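Local coordinates for polycomb protein Pcl (Drosophila melanogaster, PDB 5OQD) that binds DNA and chromatin and serves in the early embryonic Esc/E(z) Polycomb complex, which methylates histone H3 to establish repression of homeotic genes, at residues C46-W51 with F73-C78; Q55-F60 with E83-M88. All coordinates share one frame; numbering follows the deposited sequence.

Contact 1 of 2, residues C46-W51 with F73-C78. With ZN (zinc ion), chain L.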
loop_
_atom_site.group_PDB
_atom_site.type_symbol
_atom_site.label_atom_id
_atom_site.label_comp_id
_atom_site.label_asym_id
_atom_site.label_seq_id
_atom_site.Cartn_x
_atom_site.Cartn_y
_atom_site.Cartn_z
ATOM N N CYS B 46 15.326 1.260 -4.323
ATOM C CA CYS B 46 15.960 1.370 -3.024
ATOM C C CYS B 46 17.390 1.912 -3.050
ATOM O O CYS B 46 17.766 2.672 -2.181
ATOM C CB CYS B 46 15.865 0.062 -2.233
ATOM S SG CYS B 46 16.473 -1.420 -3.047
ATOM N N LYS B 47 18.208 1.460 -3.988
ATOM C CA LYS B 47 19.572 1.978 -4.117
ATOM C C LYS B 47 19.845 3.393 -4.674
ATOM O O LYS B 47 20.594 4.151 -4.080
ATOM C CB LYS B 47 20.466 0.935 -4.780
ATOM C CG LYS B 47 20.857 -0.174 -3.822
ATOM C CD LYS B 47 21.604 -1.292 -4.513
ATOM C CE LYS B 47 22.261 -2.200 -3.495
ATOM N NZ LYS B 47 23.068 -3.256 -4.153
ATOM N N CYS B 48 19.204 3.748 -5.782
ATOM C CA CYS B 48 19.431 5.015 -6.475
ATOM C C CYS B 48 18.379 6.057 -6.103
ATOM O O CYS B 48 18.566 7.251 -6.341
ATOM C CB CYS B 48 19.446 4.803 -7.992
ATOM S SG CYS B 48 17.836 4.437 -8.729
ATOM N N ARG B 49 17.274 5.585 -5.532
ATOM C CA ARG B 49 16.184 6.435 -5.048
ATOM C C ARG B 49 15.494 7.226 -6.158
ATOM O O ARG B 49 14.838 8.233 -5.896
ATOM C CB ARG B 49 16.693 7.394 -3.969
ATOM C CG ARG B 49 17.469 6.709 -2.854
ATOM C CD ARG B 49 17.913 7.699 -1.796
ATOM N NE ARG B 49 18.795 7.080 -0.812
ATOM C CZ ARG B 49 19.394 7.742 0.171
ATOM N NH1 ARG B 49 19.210 9.049 0.299
ATOM N NH2 ARG B 49 20.181 7.099 1.022
ATOM N N ASN B 50 15.637 6.764 -7.397
ATOM C CA ASN B 50 14.906 7.352 -8.513
ATOM C C ASN B 50 13.535 6.702 -8.660
ATOM O O ASN B 50 13.323 5.574 -8.215
ATOM C CB ASN B 50 15.696 7.218 -9.818
ATOM C CG ASN B 50 16.883 8.162 -9.881
ATOM O OD1 ASN B 50 16.794 9.319 -9.472
ATOM N ND2 ASN B 50 18.005 7.668 -10.391
ATOM N N TRP B 51 12.604 7.416 -9.282
ATOM C CA TRP B 51 11.255 6.897 -9.477
ATOM C C TRP B 51 11.082 6.339 -10.890
ATOM O O TRP B 51 11.654 6.856 -11.850
ATOM C CB TRP B 51 10.218 7.985 -9.196
ATOM C CG TRP B 51 10.280 8.517 -7.797
ATOM C CD1 TRP B 51 11.061 9.540 -7.344
ATOM C CD2 TRP B 51 9.531 8.054 -6.667
ATOM N NE1 TRP B 51 10.846 9.741 -6.002
ATOM C CE2 TRP B 51 9.911 8.842 -5.563
ATOM C CE3 TRP B 51 8.574 7.049 -6.482
ATOM C CZ2 TRP B 51 9.369 8.659 -4.294
ATOM C CZ3 TRP B 51 8.040 6.868 -5.219
ATOM C CH2 TRP B 51 8.439 7.670 -4.141
ATOM N N PHE B 73 11.867 -2.370 -4.561
ATOM C CA PHE B 73 12.327 -2.320 -5.942
ATOM C C PHE B 73 13.772 -1.855 -6.077
ATOM O O PHE B 73 14.212 -0.928 -5.398
ATOM C CB PHE B 73 11.414 -1.412 -6.767
ATOM C CG PHE B 73 11.927 -1.133 -8.150
ATOM C CD1 PHE B 73 12.092 -2.161 -9.063
ATOM C CD2 PHE B 73 12.244 0.157 -8.537
ATOM C CE1 PHE B 73 12.569 -1.907 -10.333
ATOM C CE2 PHE B 73 12.716 0.417 -9.809
ATOM C CZ PHE B 73 12.878 -0.616 -10.708
ATOM N N CYS B 74 14.505 -2.520 -6.964
ATOM C CA CYS B 74 15.857 -2.116 -7.316
ATOM C C CYS B 74 16.026 -2.226 -8.826
ATOM O O CYS B 74 15.824 -3.294 -9.403
ATOM C CB CYS B 74 16.893 -2.973 -6.588
ATOM S SG CYS B 74 18.576 -2.317 -6.637
ATOM N N CYS B 75 16.388 -1.118 -9.465
ATOM C CA CYS B 75 16.458 -1.062 -10.924
ATOM C C CYS B 75 17.650 -1.839 -11.479
ATOM O O CYS B 75 18.491 -2.334 -10.728
ATOM C CB CYS B 75 16.521 0.393 -11.401
ATOM S SG CYS B 75 18.071 1.245 -11.017
ATOM N N THR B 76 17.711 -1.935 -12.804
ATOM C CA THR B 76 18.775 -2.667 -13.482
ATOM C C THR B 76 20.130 -1.983 -13.332
ATOM O O THR B 76 21.172 -2.640 -13.361
ATOM C CB THR B 76 18.464 -2.840 -14.981
ATOM O OG1 THR B 76 18.072 -1.580 -15.537
ATOM C CG2 THR B 76 17.337 -3.840 -15.178
ATOM N N VAL B 77 20.114 -0.665 -13.163
ATOM C CA VAL B 77 21.350 0.093 -13.003
ATOM C C VAL B 77 22.020 -0.224 -11.671
ATOM O O VAL B 77 23.229 -0.448 -11.605
ATOM C CB VAL B 77 21.097 1.611 -13.089
ATOM C CG1 VAL B 77 22.413 2.373 -13.061
ATOM C CG2 VAL B 77 20.312 1.945 -14.351
ATOM N N CYS B 78 21.222 -0.255 -10.610
ATOM C CA CYS B 78 21.742 -0.448 -9.262
ATOM C C CYS B 78 21.939 -1.920 -8.911
ATOM O O CYS B 78 22.649 -2.243 -7.960
ATOM C CB CYS B 78 20.808 0.202 -8.237
ATOM S SG CYS B 78 20.603 1.986 -8.427
HETATM ZN ZN ZN L . 18.444 2.294 -9.080
#
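The zinc site formed by Cys48, Cys75 and Cys78, completed by Cys45, joins loop 46-51 to the end of strand 71-74 and the turn that follows it. The SG atoms of Cys48 and Cys78 come from the two segments and each bind the metal at 2.3 Å, while Cys75 SG binds it at 2.2 Å. CB of Cys48 is modelled 3.1 Å from SG of Cys78, short enough to be doubtful in detail. With SG beside its backbone N and anti to the carbonyl carbon (chi1 -61°), Cys78 turns its sulfur toward the metal.

Two backbone amides address the ligand sulfurs. Asn50 N donates to Cys48 SG over 3.5 Å at an N-H...S angle of 161°, and Cys78 N donates to Cys75 SG at 154°. Such N-H...S bonds would be expected to offset part of the negative charge on the thiolates. Cys45 with Cys48 and Cys75 with Cys78 are the two CxxC pairs of this Cys4 site, the second zinc site of the protein's second PHD finger.

Beside the metal, the backbones are joined directly by the hydrogen bond from Cys46 N to Phe73 O, 2.7 Å long. SG of Cys46 packs on CB of Cys74. Lys47 adds an aliphatic layer: its CB meets CB of Cys78 at 3.6 Å, and farther out its CD rests on SG of Cys74 at 3.8 Å. Extended beyond CG, the lysine chain runs past these two cysteines, and NZ hydrogen-bonds to the carbonyl oxygens of Pro188 and Glu190.

Contact 2 of 2, residues Q55-F60 with E83-M88. With ZN (zinc ion), chain K.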
loop_
_atom_site.group_PDB
_atom_site.type_symbol
_atom_site.label_atom_id
_atom_site.label_comp_id
_atom_site.label_asym_id
_atom_site.label_seq_id
_atom_site.Cartn_x
_atom_site.Cartn_y
_atom_site.Cartn_z
ATOM N N GLN B 55 5.484 0.408 -16.201
ATOM C CA GLN B 55 5.613 0.053 -17.600
ATOM C C GLN B 55 7.051 0.249 -18.037
ATOM O O GLN B 55 7.585 -0.546 -18.794
ATOM C CB GLN B 55 4.687 0.903 -18.456
ATOM C CG GLN B 55 3.217 0.664 -18.185
ATOM C CD GLN B 55 2.713 1.489 -17.027
ATOM O OE1 GLN B 55 3.468 2.245 -16.423
ATOM N NE2 GLN B 55 1.437 1.350 -16.710
ATOM N N CYS B 56 7.676 1.315 -17.556
ATOM C CA CYS B 56 9.057 1.610 -17.920
ATOM C C CYS B 56 10.020 0.653 -17.225
ATOM O O CYS B 56 11.236 0.749 -17.385
ATOM C CB CYS B 56 9.407 3.056 -17.574
ATOM S SG CYS B 56 8.510 4.287 -18.539
ATOM N N MET B 57 9.465 -0.270 -16.447
ATOM C CA MET B 57 10.248 -1.315 -15.801
ATOM C C MET B 57 10.291 -2.560 -16.677
ATOM O O MET B 57 9.536 -2.670 -17.643
ATOM C CB MET B 57 9.666 -1.656 -14.426
ATOM C CG MET B 57 9.823 -0.559 -13.385
ATOM S SD MET B 57 8.858 -0.873 -11.897
ATOM C CE MET B 57 9.357 -2.553 -11.518
ATOM N N GLN B 58 11.174 -3.495 -16.342
ATOM C CA GLN B 58 11.283 -4.736 -17.098
ATOM C C GLN B 58 10.432 -5.843 -16.483
ATOM O O GLN B 58 10.711 -6.310 -15.379
ATOM C CB GLN B 58 12.744 -5.182 -17.189
ATOM C CG GLN B 58 13.607 -4.279 -18.051
ATOM C CD GLN B 58 14.919 -4.926 -18.448
ATOM O OE1 GLN B 58 15.385 -5.866 -17.802
ATOM N NE2 GLN B 58 15.520 -4.431 -19.524
ATOM N N ASN B 59 9.421 -6.272 -17.221
ATOM C CA ASN B 59 8.524 -7.321 -16.764
ATOM C C ASN B 59 7.756 -7.029 -15.484
ATOM O O ASN B 59 7.547 -7.919 -14.670
ATOM C CB ASN B 59 9.309 -8.622 -16.591
ATOM N N PHE B 60 7.325 -5.790 -15.305
ATOM C CA PHE B 60 6.336 -5.516 -14.286
ATOM C C PHE B 60 5.041 -5.152 -14.983
ATOM O O PHE B 60 4.896 -4.047 -15.490
ATOM C CB PHE B 60 6.787 -4.364 -13.401
ATOM C CG PHE B 60 5.955 -4.188 -12.169
ATOM C CD1 PHE B 60 4.639 -3.790 -12.262
ATOM C CD2 PHE B 60 6.493 -4.420 -10.920
ATOM C CE1 PHE B 60 3.875 -3.625 -11.130
ATOM C CE2 PHE B 60 5.733 -4.258 -9.782
ATOM C CZ PHE B 60 4.422 -3.858 -9.888
ATOM N N GLU B 83 16.724 -6.616 -12.723
ATOM C CA GLU B 83 15.670 -5.908 -12.006
ATOM C C GLU B 83 15.198 -6.714 -10.798
ATOM O O GLU B 83 14.961 -7.918 -10.895
ATOM C CB GLU B 83 14.492 -5.605 -12.934
ATOM C CG GLU B 83 13.525 -4.579 -12.373
ATOM C CD GLU B 83 12.311 -4.369 -13.252
ATOM O OE1 GLU B 83 11.277 -5.023 -13.004
ATOM O OE2 GLU B 83 12.386 -3.544 -14.187
ATOM N N PHE B 84 15.073 -6.041 -9.659
ATOM C CA PHE B 84 14.690 -6.699 -8.417
ATOM C C PHE B 84 13.361 -6.169 -7.892
ATOM O O PHE B 84 13.266 -5.015 -7.483
ATOM C CB PHE B 84 15.783 -6.515 -7.358
ATOM C CG PHE B 84 15.483 -7.192 -6.047
ATOM C CD1 PHE B 84 15.839 -8.513 -5.839
ATOM C CD2 PHE B 84 14.858 -6.502 -5.020
ATOM C CE1 PHE B 84 15.571 -9.138 -4.633
ATOM C CE2 PHE B 84 14.585 -7.120 -3.815
ATOM C CZ PHE B 84 14.943 -8.440 -3.621
ATOM N N VAL B 85 12.340 -7.019 -7.908
ATOM C CA VAL B 85 11.054 -6.668 -7.320
ATOM C C VAL B 85 10.656 -7.690 -6.260
ATOM O O VAL B 85 10.870 -8.893 -6.423
ATOM C CB VAL B 85 9.942 -6.563 -8.386
ATOM C CG1 VAL B 85 10.197 -5.378 -9.302
ATOM C CG2 VAL B 85 9.833 -7.851 -9.189
ATOM N N ARG B 86 10.201 -7.203 -5.120
ATOM C CA ARG B 86 9.625 -8.081 -4.126
ATOM C C ARG B 86 8.373 -7.471 -3.539
ATOM O O ARG B 86 8.358 -6.317 -3.146
ATOM C CB ARG B 86 10.638 -8.382 -3.019
ATOM N N ARG B 87 7.325 -8.269 -3.479
ATOM C CA ARG B 87 6.068 -7.866 -2.864
ATOM C C ARG B 87 6.138 -7.958 -1.342
ATOM O O ARG B 87 6.561 -8.975 -0.793
ATOM C CB ARG B 87 4.924 -8.730 -3.393
ATOM C CG ARG B 87 3.609 -8.565 -2.650
ATOM C CD ARG B 87 2.573 -7.830 -3.486
ATOM N NE ARG B 87 2.492 -6.416 -3.138
ATOM C CZ ARG B 87 1.458 -5.635 -3.433
ATOM N NH1 ARG B 87 0.415 -6.131 -4.083
ATOM N NH2 ARG B 87 1.467 -4.358 -3.077
ATOM N N MET B 88 5.724 -6.890 -0.668
ATOM C CA MET B 88 5.686 -6.874 0.791
ATOM C C MET B 88 4.462 -7.616 1.316
ATOM O O MET B 88 3.439 -7.709 0.636
ATOM C CB MET B 88 5.674 -5.439 1.320
ATOM C CG MET B 88 6.921 -4.626 1.025
ATOM S SD MET B 88 6.742 -2.934 1.629
ATOM C CE MET B 88 8.344 -2.248 1.229
HETATM ZN ZN ZN K . 9.007 6.029 -17.171
#
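Glu83, five residues past the last zinc ligand of the second PHD finger, presents its carboxylate to both backbone polar atoms of Gln58, a donor and an acceptor, in a loop of that finger. Gln58 N donates to Glu83 OE2 with an N-H...O angle of 159°, but the modelled length of 2.5 Å is very short and its exact value doubtful. The other carboxylate oxygen, OE1, stands 2.8 Å from Gln58 O; both are acceptors, so this is proximity without a hydrogen bond and would probably be repulsive if the group is ionised. CG of Glu83 is anti to the backbone N (chi1 -165°) and the chain stays extended beyond it, which carries the carboxylate from just before strand 84-87 across to loop 55-60.

Met57 crosses the glutamate side chain at about a right angle, its CB 3.3 Å from Glu83 OE2 and its CE 3.5 Å from Glu83 OE1. An alanine in place of Glu83 would probably leave Gln58 N without this acceptor and open a gap beside Met57, letting the loop move more freely against the strand. The Met57 chain bends at chi3 (51°), and its terminal methyl CE also reaches Val85 CG1 at 3.7 Å. That same valine methyl lies at the edge of the Phe60 ring, near the ring plane, with CD2 of Phe60 4.2 Å from Val85 CG1.

In the fold
The centres of contacts 1 and 2 lie about 10 Å apart; both involve the second PHD finger, with strand 84-87 following its last zinc ligand. Along the chain the segments alternate, 46-51, 55-60, 73-78, 83-88, so the two connections cross. Their later segments meet in a two-stranded antiparallel sheet of strands 71-74 and 84-87, where Cys74 N and Phe84 O are 2.8 Å apart, a probable hydrogen bond. The Phe73 ring bridges the contacts too, its CE1 packing 3.5 Å from Met57 CE. Contact 1 contains three ligands of one zinc and contact 2 the ligand Cys56 of the other; the interleaved ligand pairs match the cross-brace topology of PHD fingers.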